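Local coordinates for HpuA (Kingella denitrificans ATCC 33394, PDB 5EC6), which binds haemoglobin as an outer-membrane lipoprotein receptor and so probably takes part in acquiring haem iron for the bacterium, at residues T155-T161 with L264-R270; H278-I284 with G301-Y307; L212-T218 with T312-H318; T191-E195 with V207-F211. All blocks are in the same frame, centred on the assembly; numbering follows the deposited sequence.

Contact 1 (T155-T161 with L264-R270); sequences TPAPTDT and LFAKEER
A157 packs against L264 at the tight end of this contact. Its CB lies 3.9 Å from CB of L264, and its backbone N donates to L264 O at 2.9 Å. That bond is nearly straight, although the N sits well above the carbonyl plane. Two residues back along the loop and two on along the strand, T155 O accepts from A266 N, also at 2.9 Å. T155 O also lies at the edge of the F265 ring, near its plane. The two bonds flank P156 and F265, whose backbones form a single beta bridge. Here the loop after strand 148-154 is joined to the end of strand 256-265, next to strand 283-289 in the beta barrel. Beyond A266 the chains are held mostly by side chains. P158 lays its ring edge, CD and CG, across the start of the K267 side chain. T161 OG1 donates to E268 OE1 at 2.9 Å and comes from above the carboxylate plane. E268 folds back to this hydroxyl because its chain bends at chi2 (-78°). Its other oxygen, OE2, takes a salt bridge from R270 NE at 3.2 Å. R270 NH1 also bonds G274 O. The K267 end is looser and lies toward solvent. A water bound to T155 OG1 makes only a weak 3.3 Å link to K267 NZ. The stronger partners are Q39 for T155 and D36 O for K267.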
loop_
_atom_site.group_PDB
_atom_site.type_symbol
_atom_site.label_atom_id
_atom_site.label_comp_id
_atom_site.label_asym_id
_atom_site.label_seq_id
_atom_site.Cartn_x
_atom_site.Cartn_y
_atom_site.Cartn_z
ATOM N N THR A 155 4.521 -3.142 7.508
ATOM C CA THR A 155 5.425 -2.886 8.621
ATOM C C THR A 155 5.442 -1.382 8.934
ATOM O O THR A 155 5.893 -0.618 8.121
ATOM C CB THR A 155 6.834 -3.336 8.198
ATOM O OG1 THR A 155 6.847 -4.787 8.022
ATOM C CG2 THR A 155 7.876 -3.009 9.225
ATOM N N PRO A 156 4.928 -1.002 10.067
ATOM C CA PRO A 156 4.885 0.431 10.357
ATOM C C PRO A 156 6.265 1.037 10.479
ATOM O O PRO A 156 7.244 0.393 10.930
ATOM C CB PRO A 156 4.150 0.531 11.700
ATOM C CG PRO A 156 3.961 -0.826 12.168
ATOM C CD PRO A 156 4.304 -1.797 11.120
ATOM N N ALA A 157 6.360 2.287 10.077
ATOM C CA ALA A 157 7.604 3.044 10.230
ATOM C C ALA A 157 7.916 3.354 11.682
ATOM O O ALA A 157 7.163 4.055 12.346
ATOM C CB ALA A 157 7.494 4.379 9.465
ATOM N N PRO A 158 9.060 2.876 12.214
ATOM C CA PRO A 158 9.284 3.186 13.613
ATOM C C PRO A 158 9.411 4.696 13.868
ATOM O O PRO A 158 10.114 5.348 13.133
ATOM C CB PRO A 158 10.662 2.499 13.872
ATOM C CG PRO A 158 10.714 1.384 12.857
ATOM C CD PRO A 158 10.078 1.980 11.632
ATOM N N THR A 159 8.750 5.210 14.889
ATOM C CA THR A 159 8.753 6.654 15.143
ATOM C C THR A 159 10.140 7.157 15.513
ATOM O O THR A 159 10.493 8.261 15.192
ATOM C CB THR A 159 7.734 7.057 16.223
ATOM O OG1 THR A 159 8.033 6.358 17.437
ATOM C CG2 THR A 159 6.305 6.724 15.788
ATOM N N ASP A 160 10.979 6.285 16.100
ATOM C CA ASP A 160 12.318 6.738 16.474
ATOM C C ASP A 160 13.328 6.933 15.340
ATOM O O ASP A 160 14.395 7.516 15.537
ATOM C CB ASP A 160 12.871 5.881 17.641
ATOM C CG ASP A 160 13.061 4.453 17.311
ATOM O OD1 ASP A 160 12.919 4.037 16.133
ATOM O OD2 ASP A 160 13.339 3.715 18.314
ATOM N N THR A 161 12.962 6.541 14.103
ATOM C CA THR A 161 13.789 6.777 12.995
ATOM C C THR A 161 13.078 7.491 11.850
ATOM O O THR A 161 13.571 7.461 10.739
ATOM C CB THR A 161 14.379 5.458 12.499
ATOM O OG1 THR A 161 13.322 4.543 12.227
ATOM C CG2 THR A 161 15.285 4.843 13.607
ATOM N N LEU A 264 2.518 5.718 7.885
ATOM C CA LEU A 264 3.804 5.565 7.228
ATOM C C LEU A 264 4.342 4.173 7.533
ATOM O O LEU A 264 4.186 3.696 8.681
ATOM C CB LEU A 264 4.766 6.618 7.738
ATOM C CG LEU A 264 4.280 8.085 7.558
ATOM C CD1 LEU A 264 5.273 9.067 8.133
ATOM C CD2 LEU A 264 4.136 8.355 6.061
ATOM N N PHE A 265 4.921 3.582 6.508
ATOM C CA PHE A 265 5.434 2.219 6.537
ATOM C C PHE A 265 6.923 2.210 6.166
ATOM O O PHE A 265 7.444 3.136 5.556
ATOM C CB PHE A 265 4.639 1.342 5.578
ATOM C CG PHE A 265 3.188 1.143 5.963
ATOM C CD1 PHE A 265 2.797 0.194 6.902
ATOM C CD2 PHE A 265 2.219 1.945 5.405
ATOM C CE1 PHE A 265 1.466 -0.002 7.220
ATOM C CE2 PHE A 265 0.877 1.779 5.729
ATOM C CZ PHE A 265 0.491 0.818 6.659
ATOM N N ALA A 266 7.540 1.059 6.449
ATOM C CA ALA A 266 8.960 0.723 6.174
ATOM C C ALA A 266 9.913 1.181 7.256
ATOM O O ALA A 266 9.906 2.369 7.695
ATOM C CB ALA A 266 9.432 1.185 4.818
ATOM N N LYS A 267 10.739 0.223 7.708
ATOM C CA LYS A 267 11.811 0.571 8.633
ATOM C C LYS A 267 12.834 1.447 7.940
ATOM O O LYS A 267 12.940 1.480 6.724
ATOM C CB LYS A 267 12.493 -0.701 9.174
ATOM C CG LYS A 267 11.561 -1.426 10.095
ATOM C CD LYS A 267 12.068 -2.801 10.484
ATOM C CE LYS A 267 11.033 -3.473 11.376
ATOM N NZ LYS A 267 10.845 -4.875 10.932
ATOM N N GLU A 268 13.661 2.103 8.762
ATOM C CA GLU A 268 14.822 2.807 8.243
ATOM C C GLU A 268 15.856 1.938 7.519
ATOM O O GLU A 268 15.870 0.728 7.725
ATOM C CB GLU A 268 15.487 3.576 9.377
ATOM C CG GLU A 268 16.366 2.728 10.260
ATOM C CD GLU A 268 15.595 1.885 11.264
ATOM O OE1 GLU A 268 14.360 1.920 11.457
ATOM O OE2 GLU A 268 16.309 1.150 11.951
ATOM N N GLU A 269 16.708 2.565 6.715
ATOM C CA GLU A 269 17.786 1.875 6.029
ATOM C C GLU A 269 19.074 2.376 6.628
ATOM O O GLU A 269 19.232 3.579 6.860
ATOM C CB GLU A 269 17.759 2.149 4.530
ATOM C CG GLU A 269 16.517 1.572 3.858
ATOM C CD GLU A 269 16.408 2.040 2.430
ATOM O OE1 GLU A 269 17.176 1.525 1.607
ATOM O OE2 GLU A 269 15.595 2.946 2.126
ATOM N N ARG A 270 19.993 1.445 6.882
ATOM C CA ARG A 270 21.301 1.789 7.498
ATOM C C ARG A 270 22.466 1.359 6.645
ATOM O O ARG A 270 22.412 0.398 5.880
ATOM C CB ARG A 270 21.421 1.182 8.893
ATOM C CG ARG A 270 20.497 1.870 9.871
ATOM C CD ARG A 270 20.399 1.140 11.168
ATOM N NE ARG A 270 19.484 1.775 12.096
ATOM C CZ ARG A 270 19.662 2.937 12.722
ATOM N NH1 ARG A 270 20.744 3.700 12.563
ATOM N NH2 ARG A 270 18.678 3.384 13.513
HETATM O O HOH W 1 8.229 -6.412 9.649
#

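Contact 2 (H278-I284 with G301-Y307); sequences HPSGGEI and GGTRREY
R304 reaches into the curve of the loop 279-282 and makes the main polar contacts here. Its NH2 donates to P279 O at 2.9 Å, almost straight and in the guanidinium plane. Its NH1 donates to S280 O at 3.0 Å. That bond is more bent (142°), and the donor stands above the carbonyl plane. The aliphatic chain leaves with CG anti to the backbone N and then bends at chi3 (60°), which turns the guanidinium toward the two carbonyls. G282 CA sits 3.5 Å above the plane of the group, over its centre.

Backbone bonds zip up the other end. I284 and G302 exchange two hydrogen bonds as an antiparallel hydrogen-bonded pair. E283 and T303 form the next, non-hydrogen-bonded pair, and R304 N then donates to G282 O. These pairs belong to the hairpin of strands 283-289 and 298-308. G282 and E283 both face F265 on the neighbouring strand, a classic beta bulge.

The aromatic contacts lie beyond R304. Y307 OH and H278 ND1 are 2.7 Å apart in a straight hydrogen bond, which lies at the edge of both rings. The ring planes are nearly perpendicular. P279 places CG over the face of the Y307 ring in a CH-pi contact, 4.2 Å from its centroid.

Where strand pairing stops, side chains take over: two loop carbonyls hold the end of one arginine, and their partial negative charge probably stabilises its positive charge.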
loop_
_atom_site.group_PDB
_atom_site.type_symbol
_atom_site.label_atom_id
_atom_site.label_comp_id
_atom_site.label_asym_id
_atom_site.label_seq_id
_atom_site.Cartn_x
_atom_site.Cartn_y
_atom_site.Cartn_z
ATOM N N HIS A 278 18.752 6.188 5.288
ATOM C CA HIS A 278 17.408 6.785 5.039
ATOM C C HIS A 278 16.537 6.530 6.233
ATOM O O HIS A 278 16.519 5.416 6.818
ATOM C CB HIS A 278 16.693 6.155 3.828
ATOM C CG HIS A 278 17.396 6.355 2.538
ATOM N ND1 HIS A 278 17.702 7.603 2.056
ATOM C CD2 HIS A 278 17.957 5.463 1.679
ATOM C CE1 HIS A 278 18.372 7.476 0.918
ATOM N NE2 HIS A 278 18.552 6.187 0.683
ATOM N N PRO A 279 15.708 7.510 6.604
ATOM C CA PRO A 279 14.794 7.353 7.717
ATOM C C PRO A 279 13.716 6.302 7.405
ATOM O O PRO A 279 13.534 5.930 6.215
ATOM C CB PRO A 279 14.171 8.786 7.879
ATOM C CG PRO A 279 14.462 9.489 6.627
ATOM C CD PRO A 279 15.623 8.833 5.949
ATOM N N SER A 280 13.021 5.895 8.440
ATOM C CA SER A 280 11.792 5.114 8.318
ATOM C C SER A 280 10.767 5.920 7.543
ATOM O O SER A 280 10.927 7.145 7.362
ATOM C CB SER A 280 11.281 4.733 9.665
ATOM O OG SER A 280 10.811 5.824 10.407
ATOM N N GLY A 281 9.717 5.239 7.119
ATOM C CA GLY A 281 8.618 5.909 6.393
ATOM C C GLY A 281 8.827 6.089 4.932
ATOM O O GLY A 281 8.292 7.022 4.322
ATOM N N GLY A 282 9.605 5.202 4.317
ATOM C CA GLY A 282 9.766 5.201 2.922
ATOM C C GLY A 282 8.554 4.777 2.067
ATOM O O GLY A 282 8.622 4.881 0.843
ATOM N N GLU A 283 7.538 4.250 2.730
ATOM C CA GLU A 283 6.282 3.905 2.107
ATOM C C GLU A 283 5.120 4.490 2.895
ATOM O O GLU A 283 5.261 4.906 4.058
ATOM C CB GLU A 283 6.176 2.384 1.916
ATOM C CG GLU A 283 7.309 1.909 1.023
ATOM C CD GLU A 283 7.443 0.407 0.892
ATOM O OE1 GLU A 283 6.659 -0.332 1.468
ATOM O OE2 GLU A 283 8.387 -0.026 0.141
ATOM N N ILE A 284 3.949 4.523 2.255
ATOM C CA ILE A 284 2.784 5.185 2.808
ATOM C C ILE A 284 1.555 4.430 2.320
ATOM O O ILE A 284 1.570 3.898 1.232
ATOM C CB ILE A 284 2.716 6.687 2.361
ATOM C CG1 ILE A 284 1.654 7.460 3.154
ATOM C CG2 ILE A 284 2.446 6.832 0.874
ATOM C CD1 ILE A 284 1.830 8.950 3.094
ATOM N N GLY A 301 -1.524 3.180 -1.704
ATOM C CA GLY A 301 -0.182 2.920 -1.244
ATOM C C GLY A 301 0.817 3.522 -2.185
ATOM O O GLY A 301 0.523 3.802 -3.379
ATOM N N GLY A 302 2.029 3.725 -1.683
ATOM C CA GLY A 302 3.075 4.234 -2.541
ATOM C C GLY A 302 4.397 4.420 -1.840
ATOM O O GLY A 302 4.565 4.000 -0.692
ATOM N N THR A 303 5.319 5.026 -2.572
ATOM C CA THR A 303 6.719 5.087 -2.193
ATOM C C THR A 303 7.168 6.535 -2.071
ATOM O O THR A 303 6.690 7.424 -2.780
ATOM C CB THR A 303 7.614 4.330 -3.245
ATOM O OG1 THR A 303 7.426 4.893 -4.555
ATOM C CG2 THR A 303 7.301 2.849 -3.223
ATOM N N ARG A 304 8.161 6.744 -1.223
ATOM C CA ARG A 304 8.757 8.056 -0.990
ATOM C C ARG A 304 9.649 8.432 -2.170
ATOM O O ARG A 304 10.675 7.799 -2.414
ATOM C CB ARG A 304 9.582 8.022 0.295
ATOM C CG ARG A 304 10.074 9.385 0.766
ATOM C CD ARG A 304 10.498 9.356 2.219
ATOM N NE ARG A 304 11.586 8.382 2.384
ATOM C CZ ARG A 304 11.951 7.891 3.559
ATOM N NH1 ARG A 304 11.403 8.304 4.653
ATOM N NH2 ARG A 304 12.952 7.009 3.594
ATOM N N ARG A 305 9.287 9.477 -2.884
ATOM C CA ARG A 305 10.045 9.930 -4.044
ATOM C C ARG A 305 11.185 10.845 -3.610
ATOM O O ARG A 305 12.258 10.856 -4.220
ATOM C CB ARG A 305 9.082 10.640 -5.018
ATOM C CG ARG A 305 9.703 11.096 -6.323
ATOM C CD ARG A 305 8.727 11.905 -7.176
ATOM N NE ARG A 305 9.320 12.168 -8.500
ATOM C CZ ARG A 305 10.238 13.110 -8.749
ATOM N NH1 ARG A 305 10.658 13.930 -7.790
ATOM N NH2 ARG A 305 10.756 13.224 -9.970
ATOM N N GLU A 306 10.961 11.626 -2.557
ATOM C CA GLU A 306 11.917 12.655 -2.156
ATOM C C GLU A 306 11.634 12.994 -0.716
ATOM O O GLU A 306 10.463 13.006 -0.271
ATOM C CB GLU A 306 11.787 13.881 -3.032
ATOM C CG GLU A 306 12.824 14.937 -2.740
ATOM C CD GLU A 306 12.805 16.114 -3.697
ATOM O OE1 GLU A 306 12.070 16.118 -4.722
ATOM O OE2 GLU A 306 13.589 17.078 -3.418
ATOM N N TYR A 307 12.690 13.331 0.005
ATOM C CA TYR A 307 12.491 13.879 1.345
ATOM C C TYR A 307 13.599 14.824 1.695
ATOM O O TYR A 307 14.710 14.774 1.125
ATOM C CB TYR A 307 12.377 12.765 2.407
ATOM C CG TYR A 307 13.653 12.002 2.649
ATOM C CD1 TYR A 307 13.991 10.894 1.850
ATOM C CD2 TYR A 307 14.539 12.393 3.628
ATOM C CE1 TYR A 307 15.189 10.201 2.051
ATOM C CE2 TYR A 307 15.708 11.714 3.835
ATOM C CZ TYR A 307 16.037 10.624 3.061
ATOM O OH TYR A 307 17.222 9.941 3.285
#

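Contact 3 (L212-T218 with T312-H318); sequences LTVNFNT and TSTDTSH
T213 faces T316 across two chains of different shape, with 5.7 Å between their CA atoms. Segment 212-218 is strand up to N215 and then turns, while 312-318 is an irregular loop. Side chains rather than strand pairing join the two. N215 does most of the work. Its ND2 uses both hydrogens, one for D315 O and one for S313 O, each at 2.9 Å and close to the amide plane. CG stands anti to the backbone N (chi1 -173°), which aims the amide across at the loop. OD1 meanwhile accepts from T218 N in an Asx motif, so both ends of the amide fix its rotation. N217 ND2 adds a second donor to S313 O at 3.0 Å, while its OD1 accepts from G173 N. At the other end T213 OG1 and H318 ND1 share a 2.7 Å hydrogen bond at the edge of the imidazole. A water joins T218 OG1 to T314 O. An Asx turn at D315 shapes the loop. K174 of strand 174-185 forms a salt bridge with D315, and T176 of that strand bonds T213 OG1. The loop thus runs along the end of strand 208-215, which lies between strands 174-185 and 220-225.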
loop_
_atom_site.group_PDB
_atom_site.type_symbol
_atom_site.label_atom_id
_atom_site.label_comp_id
_atom_site.label_asym_id
_atom_site.label_seq_id
_atom_site.Cartn_x
_atom_site.Cartn_y
_atom_site.Cartn_z
ATOM N N LEU A 212 1.284 12.500 -2.656
ATOM C CA LEU A 212 0.926 12.967 -1.314
ATOM C C LEU A 212 2.193 13.479 -0.637
ATOM O O LEU A 212 3.240 12.833 -0.686
ATOM C CB LEU A 212 0.331 11.834 -0.472
ATOM C CG LEU A 212 -0.884 11.110 -1.050
ATOM C CD1 LEU A 212 -1.286 9.957 -0.151
ATOM C CD2 LEU A 212 -2.030 12.043 -1.344
ATOM N N THR A 213 2.086 14.638 0.017
ATOM C CA THR A 213 3.190 15.205 0.763
ATOM C C THR A 213 2.833 15.349 2.234
ATOM O O THR A 213 1.737 15.841 2.603
ATOM C CB THR A 213 3.612 16.537 0.140
ATOM O OG1 THR A 213 4.269 16.247 -1.085
ATOM C CG2 THR A 213 4.541 17.341 0.998
ATOM N N VAL A 214 3.805 14.939 3.056
ATOM C CA VAL A 214 3.733 15.066 4.492
ATOM C C VAL A 214 4.644 16.204 4.900
ATOM O O VAL A 214 5.844 16.222 4.553
ATOM C CB VAL A 214 4.143 13.770 5.215
ATOM C CG1 VAL A 214 4.132 14.022 6.718
ATOM C CG2 VAL A 214 3.225 12.616 4.881
ATOM N N ASN A 215 4.086 17.162 5.650
ATOM C CA ASN A 215 4.873 18.198 6.312
ATOM C C ASN A 215 4.957 17.833 7.796
ATOM O O ASN A 215 3.958 17.867 8.491
ATOM C CB ASN A 215 4.248 19.559 6.128
ATOM C CG ASN A 215 5.131 20.656 6.646
ATOM O OD1 ASN A 215 5.706 20.522 7.730
ATOM N ND2 ASN A 215 5.265 21.732 5.882
ATOM N N PHE A 216 6.132 17.390 8.219
ATOM C CA PHE A 216 6.375 16.960 9.580
ATOM C C PHE A 216 6.515 18.175 10.513
ATOM O O PHE A 216 6.387 18.007 11.720
ATOM C CB PHE A 216 7.637 16.107 9.660
ATOM C CG PHE A 216 7.508 14.761 8.955
ATOM C CD1 PHE A 216 6.947 13.688 9.593
ATOM C CD2 PHE A 216 7.901 14.622 7.636
ATOM C CE1 PHE A 216 6.860 12.431 8.966
ATOM C CE2 PHE A 216 7.763 13.382 6.993
ATOM C CZ PHE A 216 7.220 12.308 7.656
ATOM N N ASN A 217 6.815 19.344 9.975
ATOM C CA ASN A 217 6.885 20.591 10.816
ATOM C C ASN A 217 5.503 20.929 11.333
ATOM O O ASN A 217 5.332 21.236 12.512
ATOM C CB ASN A 217 7.473 21.767 10.049
ATOM C CG ASN A 217 8.789 21.477 9.418
ATOM O OD1 ASN A 217 9.633 20.796 10.005
ATOM N ND2 ASN A 217 8.984 21.971 8.182
ATOM N N THR A 218 4.507 20.867 10.461
ATOM C CA THR A 218 3.128 21.248 10.799
ATOM C C THR A 218 2.224 20.077 11.106
ATOM O O THR A 218 1.095 20.213 11.614
ATOM C CB THR A 218 2.496 22.009 9.612
ATOM O OG1 THR A 218 2.459 21.117 8.474
ATOM C CG2 THR A 218 3.198 23.291 9.287
ATOM N N THR A 312 12.038 23.915 5.860
ATOM C CA THR A 312 11.365 24.708 6.855
ATOM C C THR A 312 9.997 25.239 6.364
ATOM O O THR A 312 9.354 26.047 7.054
ATOM C CB THR A 312 12.246 25.913 7.255
ATOM O OG1 THR A 312 12.517 26.679 6.085
ATOM C CG2 THR A 312 13.529 25.428 7.890
ATOM N N SER A 313 9.534 24.759 5.209
ATOM C CA SER A 313 8.186 25.076 4.727
ATOM C C SER A 313 7.101 24.779 5.752
ATOM O O SER A 313 7.197 23.816 6.549
ATOM C CB SER A 313 7.914 24.302 3.431
ATOM O OG SER A 313 6.596 24.447 2.972
ATOM N N THR A 314 6.034 25.570 5.704
ATOM C CA THR A 314 4.844 25.270 6.492
ATOM C C THR A 314 3.645 24.853 5.639
ATOM O O THR A 314 2.517 24.780 6.133
ATOM C CB THR A 314 4.433 26.506 7.329
ATOM O OG1 THR A 314 4.203 27.597 6.466
ATOM C CG2 THR A 314 5.526 26.883 8.324
ATOM N N ASP A 315 3.889 24.490 4.373
ATOM C CA ASP A 315 2.786 24.026 3.544
ATOM C C ASP A 315 3.016 22.578 3.033
ATOM O O ASP A 315 4.062 21.978 3.310
ATOM C CB ASP A 315 2.548 25.009 2.382
ATOM C CG ASP A 315 3.649 25.019 1.353
ATOM O OD1 ASP A 315 4.298 24.002 1.054
ATOM O OD2 ASP A 315 3.895 26.137 0.800
ATOM N N THR A 316 2.000 22.019 2.374
ATOM C CA THR A 316 2.085 20.660 1.827
ATOM C C THR A 316 2.348 20.650 0.332
ATOM O O THR A 316 2.079 19.643 -0.328
ATOM C CB THR A 316 0.863 19.822 2.140
ATOM O OG1 THR A 316 -0.334 20.540 1.819
ATOM C CG2 THR A 316 0.873 19.478 3.651
ATOM N N SER A 317 2.906 21.736 -0.193
ATOM C CA SER A 317 3.364 21.694 -1.588
ATOM C C SER A 317 4.392 20.585 -1.777
ATOM O O SER A 317 5.207 20.314 -0.891
ATOM C CB SER A 317 3.933 23.025 -2.057
ATOM O OG SER A 317 5.125 23.385 -1.391
ATOM N N HIS A 318 4.362 19.967 -2.941
ATOM C CA HIS A 318 5.206 18.848 -3.213
ATOM C C HIS A 318 6.674 19.245 -3.389
ATOM O O HIS A 318 7.004 20.358 -3.868
ATOM C CB HIS A 318 4.753 18.096 -4.441
ATOM C CG HIS A 318 3.347 17.597 -4.353
ATOM N ND1 HIS A 318 2.903 16.814 -3.305
ATOM C CD2 HIS A 318 2.312 17.728 -5.206
ATOM C CE1 HIS A 318 1.656 16.461 -3.537
ATOM N NE2 HIS A 318 1.265 17.045 -4.676
HETATM O O HOH W 2 1.396 22.290 6.290
#

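Contact 4 (T191-E195 with V207-F211); sequences TSSYE and VTGSF
E195 lays its extended side chain along V207. Its CG is 3.8 Å from V207 CB, and its OE1 is 3.8 Å from V207 CG1. The two side chains pass at a slant. CG and the carboxylate lie against the V207 side chain, with no polar bond between them. The backbones beneath are tied by three hydrogen bonds. E195 N donates to T208 O at 2.9 Å. E195 O accepts from two neighbours, V207 N at 2.8 Å and T208 N at 3.3 Å. The longer bond lies in the carbonyl plane, on a lone pair. Two residues on one strand facing one on the other make this a classic beta bulge. E195 and T208 form its antiparallel hydrogen-bonded pair.

Y194 turns its ring edge to T208 O, with CD1 3.5 Å away and the oxygen in the ring plane. Its hydroxyl is bound by E178 and the backbone N of A130.

Toward S210 the chains spread apart, and one water fills in. It bonds S192 OG and S210 OG and donates to S193 O at 2.6 Å. The serine hydroxyls also have backbone partners, G181 N for S192 and V226 N for S210. The contact thus joins the loop after strand 188-191 to the start of strand 208-215, with strand 174-185 and strand 220-225 beside its serine end.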
loop_
_atom_site.group_PDB
_atom_site.type_symbol
_atom_site.label_atom_id
_atom_site.label_comp_id
_atom_site.label_asym_id
_atom_site.label_seq_id
_atom_site.Cartn_x
_atom_site.Cartn_y
_atom_site.Cartn_z
ATOM N N THR A 191 -8.126 1.812 -10.811
ATOM C CA THR A 191 -6.938 2.498 -10.284
ATOM C C THR A 191 -6.799 3.911 -10.788
ATOM O O THR A 191 -7.261 4.296 -11.892
ATOM C CB THR A 191 -5.671 1.682 -10.514
ATOM O OG1 THR A 191 -5.580 1.256 -11.905
ATOM C CG2 THR A 191 -5.640 0.480 -9.602
ATOM N N SER A 192 -6.147 4.737 -9.967
ATOM C CA SER A 192 -5.863 6.116 -10.310
ATOM C C SER A 192 -4.872 6.223 -11.473
ATOM O O SER A 192 -4.093 5.315 -11.733
ATOM C CB SER A 192 -5.315 6.849 -9.075
ATOM O OG SER A 192 -4.167 6.210 -8.588
ATOM N N SER A 193 -4.923 7.356 -12.183
ATOM C CA SER A 193 -4.150 7.492 -13.431
ATOM C C SER A 193 -2.687 7.484 -13.175
ATOM O O SER A 193 -2.168 8.195 -12.275
ATOM C CB SER A 193 -4.530 8.757 -14.182
ATOM O OG SER A 193 -5.897 8.717 -14.532
ATOM N N TYR A 194 -1.952 6.721 -13.971
ATOM C CA TYR A 194 -0.527 6.619 -13.780
ATOM C C TYR A 194 0.122 6.281 -15.088
ATOM O O TYR A 194 -0.127 5.191 -15.632
ATOM C CB TYR A 194 -0.200 5.541 -12.764
ATOM C CG TYR A 194 1.149 5.544 -12.128
ATOM C CD1 TYR A 194 1.939 6.712 -12.036
ATOM C CD2 TYR A 194 1.639 4.390 -11.524
ATOM C CE1 TYR A 194 3.147 6.697 -11.389
ATOM C CE2 TYR A 194 2.854 4.357 -10.888
ATOM C CZ TYR A 194 3.625 5.512 -10.811
ATOM O OH TYR A 194 4.825 5.413 -10.147
ATOM N N GLU A 195 0.998 7.183 -15.540
ATOM C CA GLU A 195 1.796 6.974 -16.761
ATOM C C GLU A 195 3.139 7.589 -16.538
ATOM O O GLU A 195 3.245 8.767 -16.114
ATOM C CB GLU A 195 1.139 7.635 -17.974
ATOM C CG GLU A 195 2.012 7.567 -19.232
ATOM C CD GLU A 195 1.338 8.119 -20.478
ATOM O OE1 GLU A 195 0.138 8.483 -20.456
ATOM O OE2 GLU A 195 2.049 8.126 -21.519
ATOM N N VAL A 207 3.943 11.475 -16.552
ATOM C CA VAL A 207 2.999 12.131 -17.416
ATOM C C VAL A 207 1.707 12.405 -16.627
ATOM O O VAL A 207 1.153 13.512 -16.651
ATOM C CB VAL A 207 2.695 11.239 -18.636
ATOM C CG1 VAL A 207 1.547 11.825 -19.450
ATOM C CG2 VAL A 207 3.968 11.029 -19.452
ATOM N N THR A 208 1.241 11.370 -15.929
ATOM C CA THR A 208 0.147 11.500 -14.964
ATOM C C THR A 208 0.461 10.633 -13.750
ATOM O O THR A 208 0.976 9.541 -13.894
ATOM C CB THR A 208 -1.192 10.995 -15.525
ATOM O OG1 THR A 208 -1.246 11.214 -16.947
ATOM C CG2 THR A 208 -2.341 11.705 -14.818
ATOM N N GLY A 209 0.200 11.150 -12.561
ATOM C CA GLY A 209 0.473 10.378 -11.347
ATOM C C GLY A 209 -0.212 11.080 -10.167
ATOM O O GLY A 209 -0.824 12.157 -10.314
ATOM N N SER A 210 -0.117 10.452 -9.005
ATOM C CA SER A 210 -0.720 10.974 -7.786
ATOM C C SER A 210 0.353 11.094 -6.732
ATOM O O SER A 210 1.186 10.187 -6.568
ATOM C CB SER A 210 -1.764 10.024 -7.272
ATOM O OG SER A 210 -2.862 9.812 -8.198
ATOM N N PHE A 211 0.337 12.231 -6.044
ATOM C CA PHE A 211 1.367 12.527 -5.052
ATOM C C PHE A 211 0.737 13.024 -3.743
ATOM O O PHE A 211 -0.214 13.803 -3.745
ATOM C CB PHE A 211 2.341 13.585 -5.586
ATOM C CG PHE A 211 2.952 13.164 -6.922
ATOM C CD1 PHE A 211 3.995 12.301 -6.936
ATOM C CD2 PHE A 211 2.364 13.542 -8.110
ATOM C CE1 PHE A 211 4.555 11.862 -8.125
ATOM C CE2 PHE A 211 2.890 13.102 -9.315
ATOM C CZ PHE A 211 3.989 12.269 -9.307
HETATM O O HOH W 3 -2.124 7.681 -9.697
#

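Overall arrangement
All four contacts involve the large set of antiparallel strands that includes the beta barrel of HpuA. Along the chain, contact 4 is nested inside the loop closed by contact 1. Contact 2 is nested inside that of contact 3, and contacts 1 and 3 alternate. Contacts 1 and 2 have centres 9 Å apart and meet where strands 256-265 and 283-289 are neighbours; F265 N probably bonds E283 O. Contacts 3 and 4 share strand 208-215 but lie 21 Å apart, centre to centre. The backbone O of F211 meets the H318 ring, and the F211 ring may touch R305. L264 touches F216. Distant parts of the sequence are thus brought together around this barrel.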